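Local atomic coordinates of sugar ABC transporter substrate-binding protein, BlMnBP1 (Bifidobacterium animalis subsp. lactis ATCC 27673, PDB entry 6I5R), a protein that binds mannobiose and probably delivers beta-manno-oligosaccharides to the ABC transporter that imports them. Residues 243-246 and 247-251; 257-260 and 261-264; 411-414 and 415-419. One frame throughout, in Å; residues are numbered along the deposited sequence.

Contact 1. Residues 243-246 and 247-251; sequences VYKT and LYDAV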
ATOM      1  N   VAL A 243       0.525 -16.449   5.150  1.00 16.39           N
ATOM      2  CA  VAL A 243       0.584 -15.063   5.587  1.00 17.59           C
ATOM      3  C   VAL A 243      -0.367 -14.839   6.744  1.00 16.39           C
ATOM      4  O   VAL A 243       0.011 -14.321   7.797  1.00 16.39           O
ATOM      5  CB  VAL A 243       0.250 -14.128   4.414  1.00 16.39           C
ATOM      6  CG1 VAL A 243       0.154 -12.673   4.871  1.00 16.86           C
ATOM      7  CG2 VAL A 243       1.268 -14.283   3.313  1.00 16.39           C
ATOM      8  N   TYR A 244      -1.625 -15.217   6.556  1.00 16.39           N
ATOM      9  CA  TYR A 244      -2.619 -14.995   7.593  1.00 16.39           C
ATOM     10  C   TYR A 244      -2.336 -15.825   8.825  1.00 16.39           C
ATOM     11  O   TYR A 244      -2.623 -15.374   9.931  1.00 16.39           O
ATOM     12  CB  TYR A 244      -4.013 -15.311   7.062  1.00 16.39           C
ATOM     13  CG  TYR A 244      -4.413 -14.419   5.893  1.00 16.39           C
ATOM     14  CD1 TYR A 244      -4.477 -13.043   6.044  1.00 16.39           C
ATOM     15  CD2 TYR A 244      -4.687 -14.951   4.657  1.00 16.39           C
ATOM     16  CE1 TYR A 244      -4.825 -12.232   4.981  1.00 16.39           C
ATOM     17  CE2 TYR A 244      -5.018 -14.149   3.593  1.00 16.39           C
ATOM     18  CZ  TYR A 244      -5.107 -12.796   3.769  1.00 16.85           C
ATOM     19  OH  TYR A 244      -5.473 -12.010   2.684  1.00 16.39           O
ATOM     20  N   LYS A 245      -1.784 -17.030   8.650  1.00 16.39           N
ATOM     21  CA  LYS A 245      -1.388 -17.832   9.801  1.00 16.39           C
ATOM     22  C   LYS A 245      -0.217 -17.194  10.543  1.00 16.39           C
ATOM     23  O   LYS A 245      -0.056 -17.410  11.743  1.00 16.39           O
ATOM     24  CB  LYS A 245      -1.026 -19.247   9.351  1.00 16.43           C
ATOM     25  CG  LYS A 245      -0.551 -20.171  10.470  1.00 16.45           C
ATOM     26  CD  LYS A 245      -0.359 -21.575   9.898  1.00 17.53           C
ATOM     27  CE  LYS A 245      -0.397 -22.666  11.000  1.00 25.11           C
ATOM     28  NZ  LYS A 245       0.762 -22.517  11.925  1.00 18.58           N
ATOM     29  N   THR A 246       0.628 -16.442   9.851  1.00 16.39           N
ATOM     30  CA  THR A 246       1.669 -15.700  10.555  1.00 16.39           C
ATOM     31  C   THR A 246       1.059 -14.758  11.579  1.00 16.39           C
ATOM     32  O   THR A 246       1.480 -14.718  12.742  1.00 16.39           O
ATOM     33  CB  THR A 246       2.521 -14.923   9.559  1.00 16.39           C
ATOM     34  OG1 THR A 246       3.259 -15.841   8.736  1.00 16.39           O
ATOM     35  CG2 THR A 246       3.483 -14.004  10.301  1.00 16.39           C
ATOM     36  N   LEU A 247       0.070 -13.972  11.161  1.00 16.39           N
ATOM     37  CA  LEU A 247      -0.582 -13.072  12.106  1.00 16.39           C
ATOM     38  C   LEU A 247      -1.296 -13.867  13.192  1.00 17.35           C
ATOM     39  O   LEU A 247      -1.171 -13.564  14.382  1.00 16.39           O
ATOM     40  CB  LEU A 247      -1.572 -12.162  11.388  1.00 16.39           C
ATOM     41  CG  LEU A 247      -2.408 -11.287  12.305  1.00 19.01           C
ATOM     42  CD1 LEU A 247      -1.581 -10.318  13.085  1.00 16.39           C
ATOM     43  CD2 LEU A 247      -3.420 -10.522  11.440  1.00 16.39           C
ATOM     44  N   TYR A 248      -2.068 -14.878  12.784  1.00 16.39           N
ATOM     45  CA  TYR A 248      -2.806 -15.699  13.739  1.00 16.39           C
ATOM     46  C   TYR A 248      -1.867 -16.262  14.805  1.00 16.39           C
ATOM     47  O   TYR A 248      -2.123 -16.144  16.003  1.00 16.39           O
ATOM     48  CB  TYR A 248      -3.534 -16.850  13.021  1.00 16.39           C
ATOM     49  CG  TYR A 248      -4.392 -17.687  13.945  1.00 16.39           C
ATOM     50  CD1 TYR A 248      -3.823 -18.636  14.783  1.00 17.68           C
ATOM     51  CD2 TYR A 248      -5.765 -17.507  14.012  1.00 16.39           C
ATOM     52  CE1 TYR A 248      -4.577 -19.361  15.662  1.00 16.39           C
ATOM     53  CE2 TYR A 248      -6.547 -18.266  14.873  1.00 16.39           C
ATOM     54  CZ  TYR A 248      -5.934 -19.188  15.709  1.00 20.77           C
ATOM     55  OH  TYR A 248      -6.665 -19.949  16.590  1.00 16.39           O
ATOM     56  N   ASP A 249      -0.773 -16.875  14.370  1.00 16.39           N
ATOM     57  CA  ASP A 249       0.116 -17.545  15.319  1.00 16.49           C
ATOM     58  C   ASP A 249       0.790 -16.550  16.241  1.00 16.39           C
ATOM     59  O   ASP A 249       0.991 -16.829  17.428  1.00 16.39           O
ATOM     60  CB  ASP A 249       1.188 -18.342  14.570  1.00 16.39           C
ATOM     61  CG  ASP A 249       0.660 -19.629  13.997  1.00 18.17           C
ATOM     62  OD1 ASP A 249      -0.476 -20.024  14.344  1.00 16.39           O
ATOM     63  OD2 ASP A 249       1.385 -20.227  13.175  1.00 16.39           O
ATOM     64  N   ALA A 250       1.205 -15.406  15.705  1.00 16.39           N
ATOM     65  CA  ALA A 250       1.871 -14.409  16.534  1.00 16.39           C
ATOM     66  C   ALA A 250       0.968 -13.954  17.672  1.00 20.49           C
ATOM     67  O   ALA A 250       1.434 -13.733  18.794  1.00 16.39           O
ATOM     68  CB  ALA A 250       2.281 -13.212  15.678  1.00 16.39           C
ATOM     69  N   VAL A 251      -0.334 -13.791  17.396  1.00 16.39           N
ATOM     70  CA  VAL A 251      -1.282 -13.403  18.439  1.00 16.39           C
ATOM     71  C   VAL A 251      -1.552 -14.569  19.388  1.00 18.81           C
ATOM     72  O   VAL A 251      -1.594 -14.405  20.614  1.00 16.39           O
ATOM     73  CB  VAL A 251      -2.591 -12.902  17.802  1.00 18.78           C
ATOM     74  CG1 VAL A 251      -3.637 -12.573  18.870  1.00 17.33           C
ATOM     75  CG2 VAL A 251      -2.310 -11.677  16.919  1.00 16.39           C
TER
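Lys245 and Asp249 form a salt bridge one helical turn apart, with Lys245 NZ 2.7 Å from Asp249 OD2. The ammonium comes to the syn lone pair of that oxygen, on the side of OD1. The lysine chain is extended through chi3 and bends only at chi4 (-66°), which turns NZ back onto the carboxylate. Its stem also lies against the acid: Lys245 CG is 3.3 Å from Asp249 OD2. The two side chains meet at a slant, and both are partly exposed.

Backbone bonds of the i to i+4 kind run beneath this pair. Asp249 N donates to Lys245 O at 2.8 Å, so the two salt-bridge partners are also joined through the main chain. Tyr248 N donates to Tyr244 O at 2.9 Å. Ala250 N bonds to Thr246 O. The bond from Leu247 N to Val243 O is weak at 3.4 Å. Thr246 OG1 turns back to Ala242 O one turn earlier, which satisfies this buried hydroxyl within the helix.

The tyrosine hydroxyls have partners beyond the helix: Tyr244 OH bonds to Asp204 OD1 and Tyr248 OH to Arg423 O. Helix 239-252 packs through Tyr244, Leu247 and Tyr248 on helix 409-420. Thr246 and Ala250 touch helix 171-184, while Tyr244, Lys245 and Tyr248 meet helix 425-443.

Contact 2. Residues 257-260 and 261-264; sequences EEDY and STTD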
ATOM      1  N   GLU A 257       0.927  -7.294  21.267  1.00 16.39           N
ATOM      2  CA  GLU A 257       0.652  -6.406  22.388  1.00 17.87           C
ATOM      3  C   GLU A 257      -0.405  -7.014  23.297  1.00 17.50           C
ATOM      4  O   GLU A 257      -1.235  -7.828  22.878  1.00 16.39           O
ATOM      5  CB  GLU A 257       0.197  -5.021  21.904  1.00 16.39           C
ATOM      6  CG  GLU A 257      -1.159  -4.972  21.195  1.00 18.19           C
ATOM      7  CD  GLU A 257      -1.132  -5.514  19.767  1.00 16.73           C
ATOM      8  OE1 GLU A 257      -0.031  -5.584  19.177  1.00 16.39           O
ATOM      9  OE2 GLU A 257      -2.225  -5.873  19.254  1.00 16.39           O
ATOM     10  N   GLU A 258      -0.343  -6.609  24.567  1.00 17.77           N
ATOM     11  CA  GLU A 258      -1.249  -7.165  25.567  1.00 18.18           C
ATOM     12  C   GLU A 258      -2.702  -6.935  25.167  1.00 20.88           C
ATOM     13  O   GLU A 258      -3.561  -7.811  25.344  1.00 18.21           O
ATOM     14  CB  GLU A 258      -0.970  -6.551  26.953  1.00 24.25           C
ATOM     15  CG  GLU A 258      -2.133  -6.828  27.942  1.00 30.02           C
ATOM     16  CD  GLU A 258      -1.653  -7.353  29.324  1.00 22.69           C
ATOM     17  OE1 GLU A 258      -0.449  -7.150  29.706  1.00 32.87           O
ATOM     18  OE2 GLU A 258      -2.482  -7.954  30.058  1.00 27.75           O
ATOM     19  N   ASP A 259      -3.005  -5.731  24.701  1.00 18.56           N
ATOM     20  CA  ASP A 259      -4.376  -5.340  24.408  1.00 17.98           C
ATOM     21  C   ASP A 259      -4.506  -4.785  23.006  1.00 17.60           C
ATOM     22  O   ASP A 259      -4.249  -3.601  22.800  1.00 17.11           O
ATOM     23  CB  ASP A 259      -4.908  -4.309  25.408  1.00 21.96           C
ATOM     24  CG  ASP A 259      -6.391  -4.036  25.211  1.00 21.65           C
ATOM     25  OD1 ASP A 259      -7.021  -4.715  24.382  1.00 23.25           O
ATOM     26  OD2 ASP A 259      -6.932  -3.146  25.895  1.00 33.16           O
ATOM     27  N   TYR A 260      -4.952  -5.627  22.075  1.00 18.87           N
ATOM     28  CA  TYR A 260      -5.122  -5.177  20.708  1.00 16.39           C
ATOM     29  C   TYR A 260      -6.192  -4.099  20.570  1.00 17.38           C
ATOM     30  O   TYR A 260      -6.135  -3.333  19.622  1.00 16.39           O
ATOM     31  CB  TYR A 260      -5.444  -6.377  19.813  1.00 16.39           C
ATOM     32  CG  TYR A 260      -6.729  -7.084  20.143  1.00 17.67           C
ATOM     33  CD1 TYR A 260      -7.955  -6.534  19.806  1.00 19.67           C
ATOM     34  CD2 TYR A 260      -6.726  -8.317  20.782  1.00 20.82           C
ATOM     35  CE1 TYR A 260      -9.130  -7.173  20.101  1.00 19.60           C
ATOM     36  CE2 TYR A 260      -7.921  -8.961  21.093  1.00 21.39           C
ATOM     37  CZ  TYR A 260      -9.112  -8.373  20.749  1.00 17.38           C
ATOM     38  OH  TYR A 260     -10.312  -9.002  21.030  1.00 28.24           O
ATOM     39  N   SER A 261      -7.140  -3.992  21.497  1.00 16.39           N
ATOM     40  CA  SER A 261      -8.247  -3.065  21.282  1.00 24.14           C
ATOM     41  C   SER A 261      -7.844  -1.621  21.532  1.00 20.48           C
ATOM     42  O   SER A 261      -8.611  -0.709  21.201  1.00 18.84           O
ATOM     43  CB  SER A 261      -9.441  -3.432  22.175  1.00 20.27           C
ATOM     44  OG  SER A 261      -9.170  -3.091  23.519  1.00 20.25           O
ATOM     45  N   THR A 262      -6.652  -1.382  22.060  1.00 18.00           N
ATOM     46  CA  THR A 262      -6.235  -0.032  22.375  1.00 20.52           C
ATOM     47  C   THR A 262      -4.862   0.296  21.794  1.00 16.39           C
ATOM     48  O   THR A 262      -4.166   1.168  22.310  1.00 16.41           O
ATOM     49  CB  THR A 262      -6.242   0.191  23.891  1.00 21.10           C
ATOM     50  OG1 THR A 262      -5.224  -0.605  24.502  1.00 20.30           O
ATOM     51  CG2 THR A 262      -7.565  -0.183  24.497  1.00 25.55           C
ATOM     52  N   THR A 263      -4.462  -0.356  20.702  1.00 16.39           N
ATOM     53  CA  THR A 263      -3.223   0.055  20.059  1.00 17.17           C
ATOM     54  C   THR A 263      -3.316   1.499  19.583  1.00 18.99           C
ATOM     55  O   THR A 263      -4.404   2.043  19.350  1.00 16.39           O
ATOM     56  CB  THR A 263      -2.886  -0.831  18.861  1.00 16.39           C
ATOM     57  OG1 THR A 263      -3.903  -0.747  17.866  1.00 16.39           O
ATOM     58  CG2 THR A 263      -2.704  -2.263  19.323  1.00 16.39           C
ATOM     59  N   ASP A 264      -2.150   2.114  19.389  1.00 16.39           N
ATOM     60  CA  ASP A 264      -2.104   3.491  18.918  1.00 18.07           C
ATOM     61  C   ASP A 264      -0.999   3.687  17.889  1.00 19.30           C
ATOM     62  O   ASP A 264       0.188   3.544  18.195  1.00 16.39           O
ATOM     63  CB  ASP A 264      -1.921   4.457  20.083  1.00 17.21           C
ATOM     64  CG  ASP A 264      -1.871   5.884  19.622  1.00 19.07           C
ATOM     65  OD1 ASP A 264      -2.920   6.396  19.150  1.00 21.54           O
ATOM     66  OD2 ASP A 264      -0.776   6.473  19.678  1.00 18.33           O
TER
HETATM   67  O   HOH W   1      -2.446  -1.702  23.424  1.00 22.23           O
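Asp259 has CG trans to the backbone N (chi1 -173°), which carries its carboxylate forward over Ser261 and Thr262. Ser261 OG sits between its own backbone N and carbonyl carbon (chi1 73°), and from there it turns back to the acid. Ser261 OG donates to Asp259 OD1 at 2.8 Å, on the syn side and 26° out of the carboxylate plane. Ser261 N donates to the same Asp259 OD1 at 3.0 Å, from above that plane. Both donors come from one face, so a single oxygen is gripped twice by one residue. The second oxygen faces Thr262, with Asp259 OD2 3.3 Å from Thr262 CG2.

The Asp259 side chain accepting from the backbone N two residues on is an Asx turn. It lies in the loop between helices 239-252 and 265-273. The same residues make a type I beta turn, which Thr262 N closes with a weak bond to Asp259 O. A water donates to Asp259 O at 2.7 Å and also bonds to Thr262 OG1. Were Asp259 replaced by an alanine, Ser261 OG and Ser261 N would probably lose their shared acceptor, and the serine hydroxyl would be set free to turn.

Across the base of the loop, Thr263 CG2 lies 3.6 Å from Glu257 CG, a contact of methyl on methylene. The polar ends of this pair point to another loop: Glu257 OE2 bonds to Thr192 OG1, and Thr263 OG1 to Val195 N. Just beyond, Asp264 caps the start of helix 265-273, which carries the glycan-pocket residues Trp265, Glu266 and Lys269.

Contact 3. Residues 411-414 and 415-419; sequences IQDI and VVDAA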
ATOM      1  N   ILE A 411      -9.307  -9.003   8.944  1.00 16.39           N
ATOM      2  CA  ILE A 411      -8.016  -9.241   9.574  1.00 16.39           C
ATOM      3  C   ILE A 411      -8.116  -8.993  11.072  1.00 16.39           C
ATOM      4  O   ILE A 411      -7.483  -9.679  11.875  1.00 16.39           O
ATOM      5  CB  ILE A 411      -6.946  -8.328   8.938  1.00 16.39           C
ATOM      6  CG1 ILE A 411      -6.956  -8.442   7.431  1.00 19.92           C
ATOM      7  CG2 ILE A 411      -5.540  -8.618   9.482  1.00 16.39           C
ATOM      8  CD1 ILE A 411      -6.675  -9.821   6.905  1.00 16.39           C
ATOM      9  N   GLN A 412      -8.897  -7.985  11.465  1.00 16.39           N
ATOM     10  CA  GLN A 412      -9.201  -7.797  12.874  1.00 19.11           C
ATOM     11  C   GLN A 412      -9.835  -9.060  13.448  1.00 16.95           C
ATOM     12  O   GLN A 412      -9.520  -9.458  14.570  1.00 20.16           O
ATOM     13  CB  GLN A 412     -10.096  -6.564  13.057  1.00 16.39           C
ATOM     14  CG  GLN A 412      -9.329  -5.265  12.833  1.00 16.39           C
ATOM     15  CD  GLN A 412     -10.194  -4.016  12.816  1.00 21.49           C
ATOM     16  OE1 GLN A 412     -11.386  -4.074  12.507  1.00 16.39           O
ATOM     17  NE2 GLN A 412      -9.582  -2.870  13.141  1.00 16.39           N
ATOM     18  N   ASP A 413     -10.677  -9.738  12.658  1.00 16.39           N
ATOM     19  CA  ASP A 413     -11.308 -10.962  13.126  1.00 16.39           C
ATOM     20  C   ASP A 413     -10.271 -12.051  13.362  1.00 16.39           C
ATOM     21  O   ASP A 413     -10.369 -12.812  14.328  1.00 16.39           O
ATOM     22  CB  ASP A 413     -12.362 -11.431  12.123  1.00 16.39           C
ATOM     23  CG  ASP A 413     -13.210 -12.568  12.658  1.00 21.89           C
ATOM     24  OD1 ASP A 413     -13.663 -12.433  13.806  1.00 16.39           O
ATOM     25  OD2 ASP A 413     -13.443 -13.561  11.906  1.00 20.45           O
ATOM     26  N   ILE A 414      -9.242 -12.119  12.516  1.00 16.39           N
ATOM     27  CA  ILE A 414      -8.156 -13.058  12.780  1.00 16.39           C
ATOM     28  C   ILE A 414      -7.571 -12.799  14.165  1.00 16.39           C
ATOM     29  O   ILE A 414      -7.370 -13.725  14.961  1.00 16.39           O
ATOM     30  CB  ILE A 414      -7.069 -12.971  11.693  1.00 16.39           C
ATOM     31  CG1 ILE A 414      -7.624 -13.412  10.343  1.00 16.39           C
ATOM     32  CG2 ILE A 414      -5.886 -13.856  12.079  1.00 17.80           C
ATOM     33  CD1 ILE A 414      -6.676 -13.265   9.177  1.00 16.50           C
ATOM     34  N   VAL A 415      -7.265 -11.539  14.456  1.00 16.39           N
ATOM     35  CA  VAL A 415      -6.680 -11.189  15.751  1.00 16.39           C
ATOM     36  C   VAL A 415      -7.634 -11.562  16.874  1.00 17.65           C
ATOM     37  O   VAL A 415      -7.235 -12.122  17.900  1.00 16.39           O
ATOM     38  CB  VAL A 415      -6.334  -9.688  15.792  1.00 16.39           C
ATOM     39  CG1 VAL A 415      -5.880  -9.251  17.205  1.00 16.39           C
ATOM     40  CG2 VAL A 415      -5.284  -9.349  14.757  1.00 16.39           C
ATOM     41  N   VAL A 416      -8.908 -11.225  16.707  1.00 16.39           N
ATOM     42  CA  VAL A 416      -9.892 -11.504  17.745  1.00 16.39           C
ATOM     43  C   VAL A 416      -9.985 -13.003  17.974  1.00 16.39           C
ATOM     44  O   VAL A 416     -10.010 -13.473  19.113  1.00 20.21           O
ATOM     45  CB  VAL A 416     -11.273 -10.932  17.362  1.00 20.14           C
ATOM     46  CG1 VAL A 416     -12.298 -11.450  18.305  1.00 17.85           C
ATOM     47  CG2 VAL A 416     -11.284  -9.427  17.369  1.00 16.39           C
ATOM     48  N   ASP A 417     -10.085 -13.774  16.880  1.00 16.39           N
ATOM     49  CA  ASP A 417     -10.311 -15.215  16.991  1.00 16.39           C
ATOM     50  C   ASP A 417      -9.095 -15.898  17.586  1.00 16.39           C
ATOM     51  O   ASP A 417      -9.222 -16.808  18.424  1.00 17.30           O
ATOM     52  CB  ASP A 417     -10.657 -15.821  15.615  1.00 19.71           C
ATOM     53  CG  ASP A 417     -12.013 -15.408  15.116  1.00 17.62           C
ATOM     54  OD1 ASP A 417     -12.667 -14.620  15.813  1.00 20.28           O
ATOM     55  OD2 ASP A 417     -12.413 -15.830  14.015  1.00 16.39           O
ATOM     56  N   ALA A 418      -7.902 -15.433  17.207  1.00 16.39           N
ATOM     57  CA  ALA A 418      -6.681 -16.030  17.710  1.00 16.39           C
ATOM     58  C   ALA A 418      -6.484 -15.703  19.184  1.00 16.39           C
ATOM     59  O   ALA A 418      -6.056 -16.567  19.957  1.00 16.64           O
ATOM     60  CB  ALA A 418      -5.498 -15.558  16.869  1.00 18.28           C
ATOM     61  N   ALA A 419      -6.837 -14.479  19.595  1.00 18.67           N
ATOM     62  CA  ALA A 419      -6.658 -14.082  20.988  1.00 18.75           C
ATOM     63  C   ALA A 419      -7.665 -14.761  21.904  1.00 20.27           C
ATOM     64  O   ALA A 419      -7.341 -15.073  23.059  1.00 22.45           O
ATOM     65  CB  ALA A 419      -6.786 -12.579  21.122  1.00 21.88           C
TER
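Asp413 sets its carboxylate beside that of Asp417, one turn further along the helix. Asp413 OD1 and Asp417 OD1 are 3.1 Å apart. Asp413 OD2 lies 3.3 Å from Asp417 OD2. The planes stand 80° to each other, nearly perpendicular. Different first torsions bring them together: Asp413 CG is trans to its backbone N (chi1 -171°), while Asp417 CG lies beside its own N (chi1 -70°) and leans back over the preceding turn. Two like charges this close would probably repel, but Arg423 bridges both: its NH2 pairs with Asp413 OD2 and its NE with Asp417 OD2.

The main chain joins the two acids as well. Asp417 N donates to Asp413 O at 2.7 Å. In the neighbouring bond Val416 N donates to Gln412 O at 2.8 Å. Val416 CG2 also rests 3.3 Å from Gln412 O. Gln412 NE2 turns to Phe194 O, and its side chain passes about 4 Å from a bound zinc ion.

Ile411, Ile414 and Ala418 face helix 239-252 on the buried side. Helix 409-420 is thus a packed alpha-helix of the solute-binding protein fold, its i to i+4 acid pair tied by salt bridges to Arg423 just after its end.

How the contacts relate
Contact 1 comes first along the chain, within helix 239-252. Contact 2 follows in the loop that leads on to helix 265-273. Contact 3 comes far later, in helix 409-420. The three are in series: none nests in or crosses another, and each closes only a turn or a short bend. The late helix joins the earlier parts in space. Leu247 CD2 of contact 1 packs 3.5 Å from Ile411 CG2 of contact 3, and Tyr260 CG of contact 2 lies 3.7 Å from Val415 CG1. Contacts 1 and 2 do not touch, their nearest atoms being about 6 Å apart. Helix 409-420 thus ties helix 239-252 to the loop after it.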